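Side-chain contacts in imidazolonepropionase (Unidentified, PDB 2Q09), which hydrolyses the carbon-nitrogen ring bond of imidazolone-5-propanoate to give N-formimidoyl-L-glutamate, the third step of histidine degradation: residues S327-M330 with A331-M334; A354-L358 with G359-Q363. All coordinates share one frame; numbering follows the deposited sequence.

Interaction 1 (S327-M330 with A331-M334); sequences SLRM and AMNM
Met334 N donates to Met330 O at 2.9 Å, one of three i to i+4 backbone bonds in the first two turns of helix 328-339. Met332 N to Leu328 O is another, at 3.0 Å, and Asn333 N to Arg329 O completes the set. Ser327 is the N-cap. Its OG accepts from Met330 N at 3.1 Å and is also hydrogen-bonded to Glu133, whose carboxylate takes the Leu328 N-H as well. The start of the helix is thus held by a side chain from elsewhere in the fold.

Met330, Met332 and Met334 are modelled as selenomethionine. The Met330 side chain leaves with CG opposite its own backbone N (chi1 -177°) and then bends at chi2 and chi3. These bends carry its CE up the helix, 3.7 Å from Met334 CG and 3.6 Å from Asn333 OD1. Met334 is extended beyond CG, and the two chains cross at a slant. On another side of the helix, Met332 SE lies 4.1 Å from Arg329 CG. The guanidinium of Arg329 reaches out to Gln394 OE1, while its NE donates to Leu386 O.

Leu328 packs on Leu68 and Asp70 of strand 63-73. Ala331 and Met334 lie against helix 288-293, and Leu328 and Met332 touch Val350, just beyond helix 343-349.

Interaction 2 (A354-L358 with G359-Q363); sequences AARAL and GEQEQ
Gln361 CB sits over the centre of one face of the Arg356 guanidinium, 3.8 Å above its plane. Gln361 CG lies over the same face, 3.9 Å from Arg356 NH1. The two side chains cross at about a right angle. Gln361 CG is tucked between its backbone N and carbonyl carbon (chi1 58°), which lays CG along the guanidinium toward NH1. With a glycine in place of Gln361, both CB and CG are gone from that face, and the guanidinium would probably lose its support and be freer to turn.

Below this pair the helix ends in a Schellman motif. Glu360 N donates to Ala355 O at 2.8 Å, and Gly359 N to Arg356 O at 2.9 Å. Ala355 O also accepts from Leu358 N, and the two donors reach it from opposite faces of its carbonyl plane. Gly359 is the C-prime residue. Its positive phi (72°) favours glycine, and a CB there would clash with Leu358 O.

Glu360 forms a salt bridge with Lys170, while Leu358 packs on strands 63-73 and 135-141. The backbone bonds therefore define the turn and use two carbonyls of the last turn, those of Ala355 and Arg356, and the arginine-glutamine contact adds van der Waals packing on its outer side.

Interactions 1 and 2 mark opposite kinds of helix end. Residues 327-334 begin helix 328-339 with a side-chain N-cap, and residues 354-363 finish helix 352-357 with a backbone C-cap. They do not touch; their nearest atoms are about 7 Å apart. Both rest on strand 63-73, which carries the iron ligand His72, through Leu328 in one and Leu358 in the other. Interaction 1 combines buried and partly exposed residues, and its packing is largely selenomethionine and aliphatic. Interaction 2 is buried at its alanines and Leu358 but has an exposed arginine at its surface. Interaction 1 draws on an outside acid, Glu133, which binds the helix start, while interaction 2 supplies its own, Glu360, to Lys170.

Interaction 1 (S327-M330 with A331-M334)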
loop_
_atom_site.group_PDB
_atom_site.type_symbol
_atom_site.label_atom_id
_atom_site.label_comp_id
_atom_site.label_asym_id
_atom_site.label_seq_id
_atom_site.Cartn_x
_atom_site.Cartn_y
_atom_site.Cartn_z
ATOM N N SER A 327 -5.626 9.722 -0.596
ATOM C CA SER A 327 -6.896 9.136 -0.215
ATOM C C SER A 327 -6.949 7.684 -0.678
ATOM O O SER A 327 -6.802 7.395 -1.870
ATOM C CB SER A 327 -8.050 9.909 -0.859
ATOM O OG SER A 327 -9.296 9.329 -0.511
ATOM N N LEU A 328 -7.145 6.766 0.261
ATOM C CA LEU A 328 -7.250 5.358 -0.098
ATOM C C LEU A 328 -8.670 5.114 -0.599
ATOM O O LEU A 328 -8.889 4.385 -1.563
ATOM C CB LEU A 328 -6.982 4.449 1.105
ATOM C CG LEU A 328 -7.247 2.960 0.839
ATOM C CD1 LEU A 328 -6.337 2.467 -0.286
ATOM C CD2 LEU A 328 -7.008 2.149 2.109
ATOM N N ARG A 329 -9.635 5.731 0.070
ATOM C CA ARG A 329 -11.026 5.553 -0.320
ATOM C C ARG A 329 -11.334 6.073 -1.719
ATOM O O ARG A 329 -12.170 5.504 -2.417
ATOM C CB ARG A 329 -11.952 6.177 0.727
ATOM C CG ARG A 329 -11.909 5.379 2.039
ATOM C CD ARG A 329 -12.807 5.949 3.119
ATOM N NE ARG A 329 -14.218 5.858 2.765
ATOM C CZ ARG A 329 -15.203 6.254 3.565
ATOM N NH1 ARG A 329 -14.917 6.759 4.759
ATOM N NH2 ARG A 329 -16.467 6.170 3.177
HETATM N N MSE A 330 -10.650 7.133 -2.144
HETATM C CA MSE A 330 -10.871 7.666 -3.488
HETATM C C MSE A 330 -10.379 6.581 -4.450
HETATM O O MSE A 330 -10.959 6.352 -5.516
HETATM C CB MSE A 330 -10.066 8.950 -3.703
HETATM C CG MSE A 330 -10.286 9.611 -5.055
HETATM SE SE MSE A 330 -12.095 10.348 -5.239
HETATM C CE MSE A 330 -12.787 9.146 -6.577
ATOM N N ALA A 331 -9.307 5.902 -4.060
ATOM C CA ALA A 331 -8.751 4.839 -4.892
ATOM C C ALA A 331 -9.755 3.696 -5.020
ATOM O O ALA A 331 -9.880 3.070 -6.076
ATOM C CB ALA A 331 -7.444 4.320 -4.288
HETATM N N MSE A 332 -10.458 3.414 -3.929
HETATM C CA MSE A 332 -11.462 2.352 -3.932
HETATM C C MSE A 332 -12.592 2.738 -4.891
HETATM O O MSE A 332 -13.081 1.913 -5.672
HETATM C CB MSE A 332 -12.014 2.156 -2.518
HETATM C CG MSE A 332 -10.963 1.645 -1.526
HETATM SE SE MSE A 332 -11.538 1.733 0.308
HETATM C CE MSE A 332 -12.751 0.171 0.274
ATOM N N ASN A 333 -13.012 3.997 -4.812
ATOM C CA ASN A 333 -14.073 4.503 -5.677
ATOM C C ASN A 333 -13.632 4.399 -7.140
ATOM O O ASN A 333 -14.407 4.004 -8.011
ATOM C CB ASN A 333 -14.384 5.955 -5.309
ATOM C CG ASN A 333 -15.546 6.529 -6.089
ATOM O OD1 ASN A 333 -15.427 6.832 -7.280
ATOM N ND2 ASN A 333 -16.688 6.676 -5.419
HETATM N N MSE A 334 -12.374 4.738 -7.403
HETATM C CA MSE A 334 -11.866 4.665 -8.765
HETATM C C MSE A 334 -11.691 3.233 -9.256
HETATM O O MSE A 334 -11.897 2.964 -10.435
HETATM C CB MSE A 334 -10.553 5.439 -8.896
HETATM C CG MSE A 334 -10.745 6.938 -8.797
HETATM SE SE MSE A 334 -9.140 7.947 -9.222
HETATM C CE MSE A 334 -9.900 9.741 -9.139
#

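Interaction 2 (A354-L358 with G359-Q363)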
loop_
_atom_site.group_PDB
_atom_site.type_symbol
_atom_site.label_atom_id
_atom_site.label_comp_id
_atom_site.label_asym_id
_atom_site.label_seq_id
_atom_site.Cartn_x
_atom_site.Cartn_y
_atom_site.Cartn_z
ATOM N N ALA A 354 -4.861 -6.765 0.743
ATOM C CA ALA A 354 -3.809 -5.790 1.016
ATOM C C ALA A 354 -2.875 -6.381 2.065
ATOM O O ALA A 354 -1.658 -6.218 1.992
ATOM C CB ALA A 354 -4.409 -4.479 1.531
ATOM N N ALA A 355 -3.450 -7.061 3.054
ATOM C CA ALA A 355 -2.654 -7.679 4.108
ATOM C C ALA A 355 -1.699 -8.701 3.493
ATOM O O ALA A 355 -0.514 -8.730 3.820
ATOM C CB ALA A 355 -3.562 -8.358 5.129
ATOM N N ARG A 356 -2.229 -9.537 2.605
ATOM C CA ARG A 356 -1.434 -10.566 1.944
ATOM C C ARG A 356 -0.311 -9.947 1.114
ATOM O O ARG A 356 0.805 -10.472 1.080
ATOM C CB ARG A 356 -2.324 -11.432 1.042
ATOM C CG ARG A 356 -1.599 -12.636 0.412
ATOM C CD ARG A 356 -2.575 -13.528 -0.354
ATOM N NE ARG A 356 -3.533 -14.175 0.540
ATOM C CZ ARG A 356 -3.257 -15.243 1.284
ATOM N NH1 ARG A 356 -2.053 -15.800 1.240
ATOM N NH2 ARG A 356 -4.184 -15.746 2.087
ATOM N N ALA A 357 -0.611 -8.844 0.436
ATOM C CA ALA A 357 0.384 -8.157 -0.387
ATOM C C ALA A 357 1.567 -7.672 0.456
ATOM O O ALA A 357 2.647 -7.410 -0.067
ATOM C CB ALA A 357 -0.256 -6.975 -1.111
ATOM N N LEU A 358 1.355 -7.549 1.761
ATOM C CA LEU A 358 2.409 -7.102 2.665
ATOM C C LEU A 358 2.936 -8.269 3.494
ATOM O O LEU A 358 3.719 -8.070 4.420
ATOM C CB LEU A 358 1.882 -6.002 3.597
ATOM C CG LEU A 358 1.345 -4.727 2.934
ATOM C CD1 LEU A 358 0.875 -3.743 3.986
ATOM C CD2 LEU A 358 2.437 -4.102 2.071
ATOM N N GLY A 359 2.497 -9.476 3.151
ATOM C CA GLY A 359 2.923 -10.672 3.859
ATOM C C GLY A 359 2.337 -10.793 5.252
ATOM O O GLY A 359 2.878 -11.507 6.100
ATOM N N GLU A 360 1.227 -10.105 5.491
ATOM C CA GLU A 360 0.579 -10.133 6.797
ATOM C C GLU A 360 -0.764 -10.868 6.798
ATOM O O GLU A 360 -1.591 -10.650 7.686
ATOM C CB GLU A 360 0.367 -8.703 7.293
ATOM C CG GLU A 360 1.649 -7.919 7.558
ATOM C CD GLU A 360 2.461 -8.487 8.709
ATOM O OE1 GLU A 360 1.859 -8.828 9.749
ATOM O OE2 GLU A 360 3.697 -8.579 8.578
ATOM N N GLN A 361 -0.979 -11.734 5.811
ATOM C CA GLN A 361 -2.238 -12.469 5.703
ATOM C C GLN A 361 -2.669 -13.173 6.993
ATOM O O GLN A 361 -3.866 -13.294 7.264
ATOM C CB GLN A 361 -2.160 -13.502 4.570
ATOM C CG GLN A 361 -1.028 -14.515 4.723
ATOM C CD GLN A 361 0.273 -14.031 4.109
ATOM O OE1 GLN A 361 0.542 -12.834 4.050
ATOM N NE2 GLN A 361 1.095 -14.968 3.660
ATOM N N GLU A 362 -1.705 -13.637 7.783
ATOM C CA GLU A 362 -2.023 -14.349 9.021
ATOM C C GLU A 362 -2.284 -13.441 10.221
ATOM O O GLU A 362 -2.832 -13.888 11.230
ATOM C CB GLU A 362 -0.889 -15.323 9.381
ATOM C CG GLU A 362 -0.611 -16.398 8.335
ATOM C CD GLU A 362 0.391 -17.439 8.807
ATOM O OE1 GLU A 362 1.552 -17.077 9.088
ATOM O OE2 GLU A 362 0.011 -18.625 8.901
ATOM N N GLN A 363 -1.910 -12.170 10.113
ATOM C CA GLN A 363 -2.050 -11.238 11.231
ATOM C C GLN A 363 -3.070 -10.106 11.110
ATOM O O GLN A 363 -3.591 -9.635 12.118
ATOM C CB GLN A 363 -0.694 -10.594 11.516
ATOM C CG GLN A 363 0.439 -11.565 11.741
ATOM C CD GLN A 363 0.316 -12.296 13.056
ATOM O OE1 GLN A 363 0.041 -11.689 14.091
ATOM N NE2 GLN A 363 0.529 -13.604 13.029
#